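Local coordinates for protein integrase (PDB 3KKS) that is the catalytic core of a retroviral integrase, the enzyme that inserts viral DNA into the host genome, and probably engages target DNA, at residues W5-T10 / L55-D60; L39-C44 / H68-L73. All coordinates share one frame; numbering follows the deposited sequence.

Interaction 1. Residues W5-T10 / L55-D60; sequences WQMDNT and LHLHSD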
loop_
_atom_site.group_PDB
_atom_site.type_symbol
_atom_site.label_atom_id
_atom_site.label_comp_id
_atom_site.label_asym_id
_atom_site.label_seq_id
_atom_site.Cartn_x
_atom_site.Cartn_y
_atom_site.Cartn_z
ATOM N N TRP A 5 2.582 -6.661 3.877
ATOM C CA TRP A 5 2.254 -5.587 2.959
ATOM C C TRP A 5 3.373 -5.436 1.946
ATOM O O TRP A 5 4.542 -5.509 2.306
ATOM C CB TRP A 5 2.108 -4.257 3.697
ATOM C CG TRP A 5 1.016 -4.196 4.714
ATOM C CD1 TRP A 5 0.978 -4.835 5.915
ATOM C CD2 TRP A 5 -0.174 -3.396 4.644
ATOM N NE1 TRP A 5 -0.160 -4.481 6.603
ATOM C CE2 TRP A 5 -0.885 -3.594 5.845
ATOM C CE3 TRP A 5 -0.705 -2.525 3.679
ATOM C CZ2 TRP A 5 -2.103 -2.957 6.117
ATOM C CZ3 TRP A 5 -1.913 -1.888 3.941
ATOM C CH2 TRP A 5 -2.601 -2.107 5.158
ATOM N N GLN A 6 3.014 -5.234 0.680
ATOM C CA GLN A 6 4.015 -5.018 -0.349
ATOM C C GLN A 6 3.888 -3.579 -0.816
ATOM O O GLN A 6 2.789 -3.103 -1.120
ATOM C CB GLN A 6 3.828 -5.955 -1.541
ATOM C CG GLN A 6 4.776 -5.605 -2.680
ATOM C CD GLN A 6 4.955 -6.726 -3.676
ATOM O OE1 GLN A 6 5.424 -6.501 -4.799
ATOM N NE2 GLN A 6 4.596 -7.949 -3.272
ATOM N N MET A 7 5.019 -2.894 -0.876
ATOM C CA MET A 7 5.041 -1.503 -1.271
ATOM C C MET A 7 5.806 -1.265 -2.555
ATOM O O MET A 7 6.741 -1.991 -2.883
ATOM C CB MET A 7 5.664 -0.671 -0.157
ATOM C CG MET A 7 7.036 -1.151 0.262
ATOM S SD MET A 7 7.757 -0.148 1.586
ATOM C CE MET A 7 9.310 -1.075 1.853
ATOM N N ASP A 8 5.394 -0.223 -3.266
ATOM C CA ASP A 8 6.011 0.173 -4.521
ATOM C C ASP A 8 5.702 1.644 -4.740
ATOM O O ASP A 8 4.745 2.185 -4.184
ATOM C CB ASP A 8 5.432 -0.626 -5.697
ATOM C CG ASP A 8 5.903 -2.067 -5.720
ATOM O OD1 ASP A 8 7.126 -2.289 -5.901
ATOM O OD2 ASP A 8 5.055 -2.978 -5.562
ATOM N N ASN A 9 6.537 2.290 -5.537
ATOM C CA ASN A 9 6.334 3.680 -5.876
ATOM C C ASN A 9 5.789 3.658 -7.284
ATOM O O ASN A 9 6.219 2.850 -8.104
ATOM C CB ASN A 9 7.651 4.447 -5.843
ATOM C CG ASN A 9 8.152 4.657 -4.443
ATOM O OD1 ASN A 9 7.399 5.064 -3.563
ATOM N ND2 ASN A 9 9.433 4.390 -4.222
ATOM N N THR A 10 4.823 4.519 -7.561
ATOM C CA THR A 10 4.261 4.576 -8.895
ATOM C C THR A 10 4.135 6.026 -9.289
ATOM O O THR A 10 4.382 6.926 -8.490
ATOM C CB THR A 10 2.864 3.949 -8.963
ATOM O OG1 THR A 10 1.959 4.715 -8.159
ATOM C CG2 THR A 10 2.900 2.523 -8.464
ATOM N N LEU A 55 3.456 -6.649 9.883
ATOM C CA LEU A 55 4.380 -7.650 10.397
ATOM C C LEU A 55 5.481 -8.001 9.419
ATOM O O LEU A 55 6.561 -8.434 9.816
ATOM C CB LEU A 55 3.604 -8.911 10.778
ATOM C CG LEU A 55 3.124 -8.967 12.228
ATOM C CD1 LEU A 55 3.015 -7.572 12.819
ATOM C CD2 LEU A 55 1.795 -9.690 12.283
ATOM N N HIS A 56 5.214 -7.800 8.138
ATOM C CA HIS A 56 6.191 -8.127 7.122
ATOM C C HIS A 56 6.053 -7.145 5.971
ATOM O O HIS A 56 4.946 -6.887 5.493
ATOM C CB HIS A 56 5.956 -9.571 6.649
ATOM C CG HIS A 56 7.006 -10.091 5.720
ATOM N ND1 HIS A 56 7.219 -11.440 5.527
ATOM C CD2 HIS A 56 7.890 -9.452 4.914
ATOM C CE1 HIS A 56 8.188 -11.608 4.644
ATOM N NE2 HIS A 56 8.612 -10.417 4.257
ATOM N N LEU A 57 7.184 -6.600 5.532
ATOM C CA LEU A 57 7.207 -5.627 4.451
ATOM C C LEU A 57 8.039 -6.157 3.283
ATOM O O LEU A 57 9.160 -6.625 3.476
ATOM C CB LEU A 57 7.795 -4.316 4.973
ATOM C CG LEU A 57 7.420 -2.992 4.307
ATOM C CD1 LEU A 57 5.912 -2.876 4.138
ATOM C CD2 LEU A 57 7.932 -1.849 5.174
ATOM N N HIS A 58 7.484 -6.086 2.076
ATOM C CA HIS A 58 8.174 -6.565 0.880
ATOM C C HIS A 58 8.202 -5.483 -0.201
ATOM O O HIS A 58 7.324 -4.621 -0.246
ATOM C CB HIS A 58 7.462 -7.807 0.338
ATOM C CG HIS A 58 8.188 -8.486 -0.784
ATOM N ND1 HIS A 58 9.393 -9.134 -0.604
ATOM C CD2 HIS A 58 7.880 -8.619 -2.091
ATOM C CE1 HIS A 58 9.795 -9.637 -1.759
ATOM N NE2 HIS A 58 8.895 -9.339 -2.678
ATOM N N SER A 59 9.210 -5.529 -1.067
ATOM C CA SER A 59 9.344 -4.564 -2.158
ATOM C C SER A 59 10.436 -5.002 -3.135
ATOM O O SER A 59 11.013 -6.079 -2.984
ATOM C CB SER A 59 9.705 -3.195 -1.605
ATOM O OG SER A 59 10.933 -3.258 -0.914
ATOM N N ASP A 60 10.715 -4.170 -4.135
ATOM C CA ASP A 60 11.766 -4.494 -5.089
ATOM C C ASP A 60 13.088 -3.961 -4.557
ATOM O O ASP A 60 13.135 -3.351 -3.493
ATOM C CB ASP A 60 11.481 -3.905 -6.480
ATOM C CG ASP A 60 11.313 -2.397 -6.467
ATOM O OD1 ASP A 60 12.148 -1.697 -5.864
ATOM O OD2 ASP A 60 10.340 -1.904 -7.080
#
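W5 straddles H56 and H58 across two parallel strands, and the case illustrates how such pairs share out donors and acceptors. The N-H of W5 goes to H56 O, with N and O 2.9 Å apart. Its own O takes the N-H of H58, N to O 3.0 Å. M7 N then reaches H58 O in a bond straight to 167° at the hydrogen. H58 therefore uses both its N and its O on strand 5-10, and its O also meets the CA-H of Q6 (CA to O 3.3 Å). Q6 and D8 turn their backbone bonds the other way, to V21 and V19 on strand 15-22. The indole NE1 of W5 is satisfied by T53 O.

On the face carrying Q6 and H58, the two side chains run side by side in the same direction. The Q6 amide meets the imidazole at its edge, NE2 lying 3.6 Å from H58 CD2, with the planes 76° apart; this is packing, while H58 ND1 and H56 NE2 both bond to the hydroxyl of T82. On the opposite face M7 crosses L57 at about a right angle and sets CE 3.6 Å from L57 CG.

Farther on, D8 OD1 and D60 OD2 come within 3.4 Å, two acceptors with no bond between them; D60 OD1 takes G62 N. In this RNase H-like sheet, D8 within one strand and D60 near the end of its parallel neighbour very probably correspond to the first two acids of the retroviral integrase DDE motif, which in relatives bind the catalytic magnesium ions.

Interaction 2. Residues L39-C44 / H68-L73; sequences LQVALC and HRIENL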
loop_
_atom_site.group_PDB
_atom_site.type_symbol
_atom_site.label_atom_id
_atom_site.label_comp_id
_atom_site.label_asym_id
_atom_site.label_seq_id
_atom_site.Cartn_x
_atom_site.Cartn_y
_atom_site.Cartn_z
ATOM N N LEU A 39 13.999 8.779 2.725
ATOM C CA LEU A 39 13.388 9.579 3.774
ATOM C C LEU A 39 11.870 9.585 3.624
ATOM O O LEU A 39 11.145 9.371 4.589
ATOM C CB LEU A 39 13.945 11.010 3.733
ATOM C CG LEU A 39 13.471 12.060 4.751
ATOM C CD1 LEU A 39 12.195 12.699 4.274
ATOM C CD2 LEU A 39 13.288 11.437 6.114
ATOM N N GLN A 40 11.389 9.827 2.412
ATOM C CA GLN A 40 9.952 9.831 2.182
ATOM C C GLN A 40 9.412 8.435 2.457
ATOM O O GLN A 40 8.421 8.281 3.172
ATOM C CB GLN A 40 9.633 10.245 0.749
ATOM C CG GLN A 40 10.044 11.667 0.426
ATOM C CD GLN A 40 9.579 12.648 1.473
ATOM O OE1 GLN A 40 8.435 12.594 1.928
ATOM N NE2 GLN A 40 10.465 13.558 1.861
ATOM N N VAL A 41 10.070 7.418 1.911
ATOM C CA VAL A 41 9.628 6.050 2.135
ATOM C C VAL A 41 9.508 5.736 3.628
ATOM O O VAL A 41 8.545 5.102 4.056
ATOM C CB VAL A 41 10.572 5.036 1.469
ATOM C CG1 VAL A 41 10.232 3.615 1.932
ATOM C CG2 VAL A 41 10.422 5.125 -0.048
ATOM N N ALA A 42 10.480 6.185 4.418
ATOM C CA ALA A 42 10.463 5.953 5.859
ATOM C C ALA A 42 9.240 6.613 6.487
ATOM O O ALA A 42 8.597 6.040 7.364
ATOM C CB ALA A 42 11.730 6.500 6.487
ATOM N N LEU A 43 8.928 7.825 6.042
ATOM C CA LEU A 43 7.767 8.547 6.555
ATOM C C LEU A 43 6.503 7.729 6.238
ATOM O O LEU A 43 5.624 7.574 7.086
ATOM C CB LEU A 43 7.694 9.929 5.899
ATOM C CG LEU A 43 8.084 11.158 6.730
ATOM C CD1 LEU A 43 9.048 10.777 7.820
ATOM C CD2 LEU A 43 8.675 12.225 5.823
ATOM N N CYS A 44 6.433 7.200 5.018
ATOM C CA CYS A 44 5.301 6.385 4.597
ATOM C C CYS A 44 5.144 5.130 5.455
ATOM O O CYS A 44 4.031 4.781 5.845
ATOM C CB CYS A 44 5.450 5.988 3.129
ATOM S SG CYS A 44 5.118 7.336 1.971
ATOM N N HIS A 68 20.020 1.705 4.427
ATOM C CA HIS A 68 20.165 1.291 5.823
ATOM C C HIS A 68 19.065 1.963 6.633
ATOM O O HIS A 68 18.603 1.437 7.644
ATOM C CB HIS A 68 21.538 1.699 6.373
ATOM C CG HIS A 68 22.648 0.789 5.951
ATOM N ND1 HIS A 68 23.967 1.196 5.895
ATOM C CD2 HIS A 68 22.639 -0.511 5.573
ATOM C CE1 HIS A 68 24.718 0.186 5.497
ATOM N NE2 HIS A 68 23.940 -0.862 5.295
ATOM N N ARG A 69 18.664 3.138 6.170
ATOM C CA ARG A 69 17.601 3.904 6.802
ATOM C C ARG A 69 16.356 3.016 6.926
ATOM O O ARG A 69 15.783 2.873 8.006
ATOM C CB ARG A 69 17.302 5.144 5.941
ATOM C CG ARG A 69 15.886 5.691 6.059
ATOM C CD ARG A 69 15.775 6.812 7.071
ATOM N NE ARG A 69 16.407 8.037 6.592
ATOM C CZ ARG A 69 16.352 9.202 7.227
ATOM N NH1 ARG A 69 15.690 9.307 8.373
ATOM N NH2 ARG A 69 16.961 10.260 6.717
ATOM N N ILE A 70 15.964 2.400 5.816
ATOM C CA ILE A 70 14.783 1.543 5.778
ATOM C C ILE A 70 14.995 0.219 6.488
ATOM O O ILE A 70 14.098 -0.280 7.181
ATOM C CB ILE A 70 14.356 1.271 4.322
ATOM C CG1 ILE A 70 14.156 2.605 3.600
ATOM C CG2 ILE A 70 13.087 0.432 4.288
ATOM C CD1 ILE A 70 13.311 3.612 4.383
ATOM N N GLU A 71 16.184 -0.350 6.312
ATOM C CA GLU A 71 16.527 -1.618 6.943
ATOM C C GLU A 71 16.522 -1.480 8.461
ATOM O O GLU A 71 15.986 -2.327 9.171
ATOM C CB GLU A 71 17.904 -2.087 6.472
ATOM C CG GLU A 71 17.867 -3.332 5.583
ATOM C CD GLU A 71 18.320 -3.057 4.161
ATOM O OE1 GLU A 71 19.404 -2.455 3.989
ATOM O OE2 GLU A 71 17.597 -3.450 3.218
ATOM N N ASN A 72 17.122 -0.413 8.967
ATOM C CA ASN A 72 17.141 -0.215 10.409
ATOM C C ASN A 72 15.753 0.169 10.943
ATOM O O ASN A 72 15.382 -0.212 12.051
ATOM C CB ASN A 72 18.175 0.846 10.791
ATOM C CG ASN A 72 19.608 0.363 10.593
ATOM O OD1 ASN A 72 19.870 -0.838 10.533
ATOM N ND2 ASN A 72 20.541 1.300 10.506
ATOM N N LEU A 73 14.987 0.913 10.152
ATOM C CA LEU A 73 13.649 1.319 10.568
ATOM C C LEU A 73 12.758 0.097 10.801
ATOM O O LEU A 73 12.016 0.034 11.783
ATOM C CB LEU A 73 13.014 2.233 9.516
ATOM C CG LEU A 73 11.548 2.594 9.778
ATOM C CD1 LEU A 73 11.408 3.138 11.190
ATOM C CD2 LEU A 73 11.062 3.606 8.756
#
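The guanidinium of R69 carries L39 on one of its faces: CD2 of L39 stands 3.6 Å above the plane, displaced toward the rim, about equally far from NH1 and NH2. The two side chains lie side by side and point the same way. The R69 chain is bent, chi2 (95°) and chi3 (72°) turning CD and NE out of an extended course. Its aliphatic stem lies against A42, CD to CB 4.1 Å, and its flat end against L39.

Aliphatic packing around A42 makes up the rest. A42 presents its CB to two branches, L73 CD2 at 3.7 Å and I70 CD1 at 3.9 Å, and the latter methyl also touches A42 N and V41 CG1. V41 and I70 cross at about a right angle. Backbones are kept at an ordinary spacing, the helix axes approaching to 9.5 Å and running nearly parallel at 20°.

Around this pair, V41 also reaches C64 and F65 of the short helix 63-66, while I70 and L73 extend the interface along helix 38-51 to I45 and L46. Beneath the helices lie opposite edge strands of the sheet, with I70 resting on K81 of strand 80-83 and C44 on Q31 and I33 of strand 28-33.

In the fold
Taken together, the two contacts contrast the middle of an alpha/beta fold with its flank. Interaction 1 is buried in the sheet and depends on backbone polarity, the ladder of strands 4-12 and 56-59 stopping short of two aspartates that approach each other; interaction 2 lies farther out, is only partly buried, and relies on methyl groups and one exposed arginine. They share no secondary-structure element, yet helix 38-51 leads directly into strand 56-59, and the segments alternate along the chain. Their centres are 12 Å apart and they do not touch. Helix 63-66 links them: F65 packs against S59 and D60 of interaction 1 and against V41 of interaction 2.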